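Local coordinates for jacalin-type lectin domain-containing protein (Musa acuminata, PDB 7KMV) that probably binds mannose-type sugars as a jacalin-related banana lectin, at residues A[16-21]-A[133-138]; A[22-27]-A[45-50]. The protein carries 1 engineered substitution. All blocks are in the same frame, centred on the assembly; numbering follows the deposited sequence.

Interaction 1 is the more buried of the two: 16-21 and 133-138 lie in one four-stranded sheet with 118-128 between them, so their backbones do not pair and side chains bridge the gap. Interaction 2 sits at the surface, where the start of strand 25-33 meets the turn joining strands 37-46 and 49-56 of another sheet, and combines backbone pairing with exposed tyrosines and charged groups. The chain runs directly from 16-21 into 22-27, and the contacts, their centres about 17 Å apart, touch: R46 NH1 lies 3.0 Å from M20 O, a probable hydrogen bond, and the Y138 ring packs on P22. One short phenol-carboxylate bond beside a tryptophan contact contrasts with a dispersed polar network.

Interaction 1 of 2, residues A[16-21]-A[133-138]; sequences SEWDMG and DAIGVY
Y138 reaches across to D19 with its phenol, donating a hydrogen bond from OH to OD1 at 2.6 Å. It arrives on the syn lone pair of OD1, the side of the other oxygen, and the carboxylate meets the tyrosine at the edge of its ring, the two planes 37° apart. D19 holds its CG anti to the backbone N (chi1 -166°), which also lets OD1 take the amide of G21, 3.0 Å from N to OD1; this closes an Asx turn. The G21 backbone lies over one face of the Y138 ring, with C toward the rim and CA 3.6 Å from CE1. Further back along the strands W18 makes the apolar contact, its CH2 coming within 4.4 Å of I135 CG1; the indole also lies near the carbonyl of A134. Strand 118-128 runs between the two segments and pairs with both, and D133 and A134 both face its R127 in a classic beta bulge. W18 also stacks with Y55. D19 OD2 forms a salt bridge with K6, so both carboxylate oxygens are engaged; two N-H or O-H donors and a lysine would be expected to stabilise the negative charge of D19.

Interaction 2 of 2, residues A[22-27]-A[45-50]; sequences PAYRID and TRYGLT
R46 spans the gap to 22-27 with an extended side chain, its CG set between the backbone N and the carbonyl carbon (chi1 63°) and the chain straight from there to NE. NH1 donates to P22 O at 2.8 Å, but from above the carbonyl plane, 64° out of it, in a bent N-H...O bond. On the way CD passes 4.1 Å from A23 CB. Next along, Y24 turns the edge of its ring toward the face of Y47 in an offset edge-to-face pair, planes 67° apart and CE2 3.7 Å from Y47 CZ. Y47 sits at the first corner of a type I' turn, R46 to L49, which joins strands 37-46 and 49-56 into a beta hairpin within the jacalin-like fold. Strand 25-33 is the antiparallel neighbour of 37-46: R25 and T45 form a hydrogen-bonded pair, with T45 N 2.9 Å from R25 O and a weak return bond. Beyond that pair, T45 places OG1 beside its own backbone N and donates to D27 OD2 at 2.7 Å, on the syn lone pair, the two side chains crossing at about a right angle. The methyl CG2 of T50 packs 3.8 Å from the same OD2. R25 folds back to bring NE to D27 OD1 in a long, weak salt bridge, while its guanidinium is held more firmly by E68 O through NH1.

Interaction 1 of 2, residues A[16-21]-A[133-138]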
# COMPACT_ATOMS: atom_id res chain seq x y z
N SER A 16 -2.39 -18.15 -12.28
CA SER A 16 -1.08 -18.65 -11.87
C SER A 16 -0.23 -17.49 -11.41
O SER A 16 -0.34 -16.39 -11.95
CB SER A 16 -0.39 -19.34 -13.05
OG SER A 16 -1.23 -20.36 -13.57
N GLU A 17 0.63 -17.75 -10.43
CA GLU A 17 1.55 -16.76 -9.89
C GLU A 17 2.55 -16.30 -10.93
O GLU A 17 3.06 -17.10 -11.73
CB GLU A 17 2.31 -17.32 -8.68
CG GLU A 17 1.51 -17.39 -7.40
CD GLU A 17 2.15 -18.25 -6.33
OE1 GLU A 17 3.26 -17.91 -5.87
OE2 GLU A 17 1.53 -19.28 -5.96
N TRP A 18 2.82 -15.00 -10.92
CA TRP A 18 3.82 -14.38 -11.78
C TRP A 18 4.59 -13.37 -10.97
O TRP A 18 4.07 -12.79 -10.00
CB TRP A 18 3.23 -13.74 -13.03
CG TRP A 18 2.19 -12.70 -12.79
CD1 TRP A 18 0.84 -12.89 -12.76
CD2 TRP A 18 2.39 -11.27 -12.75
NE1 TRP A 18 0.19 -11.69 -12.66
CE2 TRP A 18 1.11 -10.68 -12.65
CE3 TRP A 18 3.52 -10.45 -12.74
CZ2 TRP A 18 0.94 -9.29 -12.52
CZ3 TRP A 18 3.35 -9.08 -12.67
CH2 TRP A 18 2.07 -8.51 -12.56
N ASP A 19 5.85 -13.17 -11.36
CA ASP A 19 6.74 -12.30 -10.61
C ASP A 19 7.82 -11.76 -11.53
O ASP A 19 8.68 -12.51 -11.98
CB ASP A 19 7.34 -13.08 -9.42
CG ASP A 19 8.03 -12.22 -8.38
OD1 ASP A 19 8.42 -11.07 -8.72
OD2 ASP A 19 8.15 -12.67 -7.23
N MET A 20 7.77 -10.46 -11.78
CA MET A 20 8.71 -9.73 -12.62
C MET A 20 10.10 -9.60 -11.94
O MET A 20 11.12 -9.49 -12.63
CB MET A 20 8.14 -8.32 -12.86
CG MET A 20 8.83 -7.56 -13.94
SD MET A 20 8.44 -5.82 -13.87
CE MET A 20 10.10 -5.15 -13.43
N GLY A 21 10.08 -9.50 -10.61
CA GLY A 21 11.25 -9.21 -9.79
C GLY A 21 11.46 -7.69 -9.81
O GLY A 21 10.80 -7.00 -10.59
N ASP A 133 -5.76 -11.55 -12.19
CA ASP A 133 -6.50 -11.93 -10.98
C ASP A 133 -6.02 -11.10 -9.77
O ASP A 133 -6.83 -10.69 -8.94
CB ASP A 133 -6.26 -13.42 -10.68
CG ASP A 133 -6.83 -14.32 -11.74
OD1 ASP A 133 -6.17 -14.52 -12.78
OD2 ASP A 133 -7.96 -14.82 -11.54
N ALA A 134 -4.71 -10.87 -9.68
CA ALA A 134 -4.11 -10.14 -8.55
C ALA A 134 -2.84 -9.37 -8.97
O ALA A 134 -2.16 -9.76 -9.93
CB ALA A 134 -3.80 -11.10 -7.41
N ILE A 135 -2.54 -8.29 -8.25
CA ILE A 135 -1.37 -7.46 -8.54
C ILE A 135 -0.73 -6.99 -7.22
O ILE A 135 -1.41 -6.82 -6.20
CB ILE A 135 -1.72 -6.31 -9.54
CG1 ILE A 135 -0.46 -5.79 -10.29
CG2 ILE A 135 -2.51 -5.16 -8.87
CD1 ILE A 135 -0.70 -4.90 -11.55
N GLY A 136 0.58 -6.83 -7.26
CA GLY A 136 1.41 -6.34 -6.17
C GLY A 136 2.55 -5.57 -6.78
O GLY A 136 2.75 -5.65 -8.01
N VAL A 137 3.32 -4.81 -5.96
CA VAL A 137 4.45 -4.02 -6.47
C VAL A 137 5.69 -4.21 -5.64
O VAL A 137 5.60 -4.43 -4.42
CB VAL A 137 4.12 -2.49 -6.59
CG1 VAL A 137 3.18 -2.20 -7.76
CG2 VAL A 137 3.58 -1.91 -5.28
N TYR A 138 6.85 -4.05 -6.27
CA TYR A 138 8.14 -3.99 -5.59
C TYR A 138 8.35 -2.52 -5.33
O TYR A 138 7.97 -1.69 -6.16
CB TYR A 138 9.28 -4.49 -6.49
CG TYR A 138 9.37 -5.99 -6.53
CD1 TYR A 138 8.63 -6.73 -7.45
CD2 TYR A 138 10.21 -6.68 -5.66
CE1 TYR A 138 8.73 -8.13 -7.50
CE2 TYR A 138 10.32 -8.07 -5.70
CZ TYR A 138 9.58 -8.79 -6.63
OH TYR A 138 9.70 -10.16 -6.67

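Interaction 2 of 2, residues A[22-27]-A[45-50]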
# COMPACT_ATOMS: atom_id res chain seq x y z
N PRO A 22 12.34 -7.11 -8.95
CA PRO A 22 12.55 -5.65 -9.02
C PRO A 22 13.46 -5.25 -10.17
O PRO A 22 14.32 -6.04 -10.59
CB PRO A 22 13.22 -5.33 -7.68
CG PRO A 22 14.00 -6.58 -7.37
CD PRO A 22 13.21 -7.74 -7.94
N ALA A 23 13.31 -4.02 -10.68
CA ALA A 23 14.18 -3.52 -11.74
C ALA A 23 14.57 -2.10 -11.44
O ALA A 23 13.71 -1.30 -11.05
CB ALA A 23 13.49 -3.59 -13.10
N TYR A 24 15.85 -1.77 -11.65
CA TYR A 24 16.40 -0.43 -11.40
C TYR A 24 15.79 0.62 -12.32
O TYR A 24 15.69 1.79 -11.96
CB TYR A 24 17.94 -0.45 -11.48
CG TYR A 24 18.56 -1.26 -10.37
CD1 TYR A 24 18.56 -0.79 -9.06
CD2 TYR A 24 19.10 -2.52 -10.61
CE1 TYR A 24 19.08 -1.55 -8.01
CE2 TYR A 24 19.60 -3.30 -9.57
CZ TYR A 24 19.59 -2.81 -8.27
OH TYR A 24 20.10 -3.55 -7.23
N ARG A 25 15.32 0.18 -13.49
CA ARG A 25 14.70 1.07 -14.45
C ARG A 25 13.55 0.37 -15.16
O ARG A 25 13.74 -0.69 -15.73
CB ARG A 25 15.78 1.55 -15.47
CG ARG A 25 15.25 2.15 -16.77
CD ARG A 25 14.72 3.55 -16.56
NE ARG A 25 14.19 4.10 -17.81
CZ ARG A 25 13.45 5.20 -17.90
NH1 ARG A 25 13.12 5.88 -16.80
NH2 ARG A 25 13.03 5.63 -19.08
N ILE A 26 12.36 0.99 -15.12
CA ILE A 26 11.20 0.52 -15.89
C ILE A 26 11.13 1.44 -17.12
O ILE A 26 11.11 2.67 -16.99
CB ILE A 26 9.89 0.51 -15.04
CG1 ILE A 26 9.97 -0.58 -13.93
CG2 ILE A 26 8.67 0.26 -15.96
CD1 ILE A 26 8.93 -0.43 -12.81
N ASP A 27 11.18 0.85 -18.31
CA ASP A 27 11.22 1.61 -19.57
C ASP A 27 9.84 1.95 -20.09
O ASP A 27 9.64 3.06 -20.58
CB ASP A 27 11.97 0.80 -20.64
CG ASP A 27 13.39 0.51 -20.23
OD1 ASP A 27 14.13 1.47 -19.94
OD2 ASP A 27 13.75 -0.67 -20.18
N THR A 45 14.93 -2.50 -17.61
CA THR A 45 16.37 -2.69 -17.84
C THR A 45 17.04 -2.88 -16.50
O THR A 45 16.79 -2.09 -15.58
CB THR A 45 16.96 -1.51 -18.66
OG1 THR A 45 16.29 -1.45 -19.92
CG2 THR A 45 18.46 -1.67 -18.91
N ARG A 46 17.83 -3.96 -16.37
CA ARG A 46 18.56 -4.28 -15.13
C ARG A 46 19.71 -5.23 -15.44
O ARG A 46 19.59 -6.13 -16.29
CB ARG A 46 17.65 -4.91 -14.06
CG ARG A 46 17.03 -6.27 -14.46
CD ARG A 46 16.08 -6.77 -13.40
NE ARG A 46 15.52 -8.06 -13.78
CZ ARG A 46 14.31 -8.49 -13.46
NH1 ARG A 46 13.51 -7.75 -12.71
NH2 ARG A 46 13.90 -9.68 -13.89
N TYR A 47 20.83 -5.02 -14.73
CA TYR A 47 22.03 -5.84 -14.84
C TYR A 47 22.58 -5.94 -16.29
O TYR A 47 23.20 -6.94 -16.64
CB TYR A 47 21.79 -7.22 -14.19
CG TYR A 47 21.39 -7.10 -12.74
CD1 TYR A 47 22.35 -6.92 -11.75
CD2 TYR A 47 20.05 -7.06 -12.37
CE1 TYR A 47 21.99 -6.79 -10.41
CE2 TYR A 47 19.67 -6.93 -11.03
CZ TYR A 47 20.65 -6.78 -10.06
OH TYR A 47 20.29 -6.65 -8.75
N GLY A 48 22.39 -4.86 -17.07
CA GLY A 48 22.93 -4.72 -18.42
C GLY A 48 22.05 -5.22 -19.56
O GLY A 48 22.48 -5.16 -20.71
N LEU A 49 20.82 -5.70 -19.25
CA LEU A 49 19.90 -6.19 -20.29
C LEU A 49 18.51 -5.60 -20.14
O LEU A 49 18.06 -5.36 -19.02
CB LEU A 49 19.79 -7.72 -20.24
CG LEU A 49 20.95 -8.55 -20.84
CD1 LEU A 49 20.60 -10.01 -20.78
CD2 LEU A 49 21.23 -8.20 -22.31
N THR A 50 17.84 -5.41 -21.28
CA THR A 50 16.44 -4.94 -21.38
C THR A 50 15.59 -6.18 -21.66
O THR A 50 16.01 -7.07 -22.39
CB THR A 50 16.32 -3.86 -22.47
OG1 THR A 50 17.15 -2.76 -22.11
CG2 THR A 50 14.88 -3.35 -22.65